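Local coordinates for alpha-galactosidase (Thermus thermophilus, PDB 6LCJ), which probably hydrolyses terminal alpha-galactosyl residues from galactose-containing oligosaccharides, as a hexameric thermostable glycosidase of the GH36 family, at residues G49-S52 and W53-A56. Numbering follows the deposited sequence.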
# COMPACT_ATOMS: atom_id res chain seq x y z
N GLY E 49 33.65 -5.18 5.75
CA GLY E 49 33.11 -3.88 5.39
C GLY E 49 34.07 -3.04 4.57
O GLY E 49 35.28 -3.30 4.47
N TRP E 50 33.51 -1.98 3.98
CA TRP E 50 34.22 -1.22 2.95
C TRP E 50 35.34 -0.36 3.53
O TRP E 50 36.44 -0.32 2.98
CB TRP E 50 33.24 -0.34 2.20
CG TRP E 50 33.84 0.39 1.04
CD1 TRP E 50 34.74 -0.09 0.13
CD2 TRP E 50 33.57 1.74 0.66
NE1 TRP E 50 35.04 0.88 -0.80
CE2 TRP E 50 34.33 2.01 -0.50
CE3 TRP E 50 32.74 2.75 1.18
CZ2 TRP E 50 34.29 3.24 -1.15
CZ3 TRP E 50 32.69 3.97 0.54
CH2 TRP E 50 33.46 4.21 -0.62
N GLN E 51 35.04 0.39 4.59
CA GLN E 51 35.95 1.41 5.08
C GLN E 51 36.25 1.20 6.57
O GLN E 51 35.77 0.26 7.21
CB GLN E 51 35.39 2.82 4.79
CG GLN E 51 33.96 3.04 5.22
CD GLN E 51 33.79 4.28 6.08
OE1 GLN E 51 34.62 4.56 6.95
NE2 GLN E 51 32.70 5.03 5.86
N SER E 52 37.08 2.10 7.10
CA SER E 52 37.58 2.01 8.48
C SER E 52 36.47 1.71 9.48
O SER E 52 36.58 0.76 10.26
CB SER E 52 38.27 3.32 8.86
OG SER E 52 39.49 3.46 8.15
N TRP E 53 35.40 2.51 9.47
CA TRP E 53 34.33 2.38 10.45
C TRP E 53 33.42 1.19 10.16
O TRP E 53 32.67 0.77 11.05
CB TRP E 53 33.51 3.68 10.51
CG TRP E 53 34.39 4.90 10.70
CD1 TRP E 53 35.54 4.98 11.44
CD2 TRP E 53 34.22 6.20 10.11
NE1 TRP E 53 36.08 6.23 11.36
CE2 TRP E 53 35.29 7.00 10.55
CE3 TRP E 53 33.26 6.76 9.26
CZ2 TRP E 53 35.43 8.35 10.16
CZ3 TRP E 53 33.41 8.11 8.87
CH2 TRP E 53 34.48 8.88 9.33
N SER E 54 33.48 0.63 8.96
CA SER E 54 32.55 -0.42 8.56
C SER E 54 32.76 -1.69 9.38
O SER E 54 33.85 -1.96 9.89
CB SER E 54 32.70 -0.73 7.08
OG SER E 54 32.27 0.36 6.30
N LEU E 55 31.69 -2.48 9.50
CA LEU E 55 31.76 -3.73 10.23
C LEU E 55 32.60 -4.76 9.47
O LEU E 55 32.36 -5.02 8.28
CB LEU E 55 30.37 -4.29 10.48
CG LEU E 55 30.42 -5.67 11.14
CD1 LEU E 55 30.49 -5.55 12.65
CD2 LEU E 55 29.26 -6.57 10.70
N ALA E 56 33.56 -5.35 10.16
CA ALA E 56 34.24 -6.56 9.72
C ALA E 56 34.04 -7.62 10.79
O ALA E 56 34.45 -7.43 11.94
CB ALA E 56 35.73 -6.31 9.47
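Gln-51 and Ser-54 close a type I beta turn in the loop between strands 44-48 and 56-59, neighbouring strands of an antiparallel sheet. Its backbone bond runs from Ser-54 N to Gln-51 O over 2.9 Å; Arg-390 adds a weak bond to the same oxygen. The side chain of Gln-51 folds back over the turn: CG sits between its own backbone N and carbonyl carbon (chi1 50°), and a bend at the next bond carries the amide toward Trp-53. From CB outward, Gln-51 CG lies 3.3 Å from Ser-54 OG, Gln-51 CD passes both the backbone N and the ring of Trp-53, and Gln-51 OE1 accepts a weak bond from Trp-53 N at 3.3 Å. Gln-51 OE1 also approaches the indole obliquely, 3.5 Å from Trp-53 CE3, while Gln-51 NE2 passes the same carbon at 3.9 Å. Amide and ring planes are 49° apart, too tilted for a stack. Phe-305 meets the indole edge-to-face, and Asp-304 touches it too, placing the turn against the loop after barrel strand 298-303. Ser-54 turns its CB into the loop, with Ser-54 CB within 3.4 Å of Trp-50 N. Ser-54 OG is bonded to Ala-77 O and also accepts a weak but nearly straight bond from Gln-51 N, 3.3 Å away.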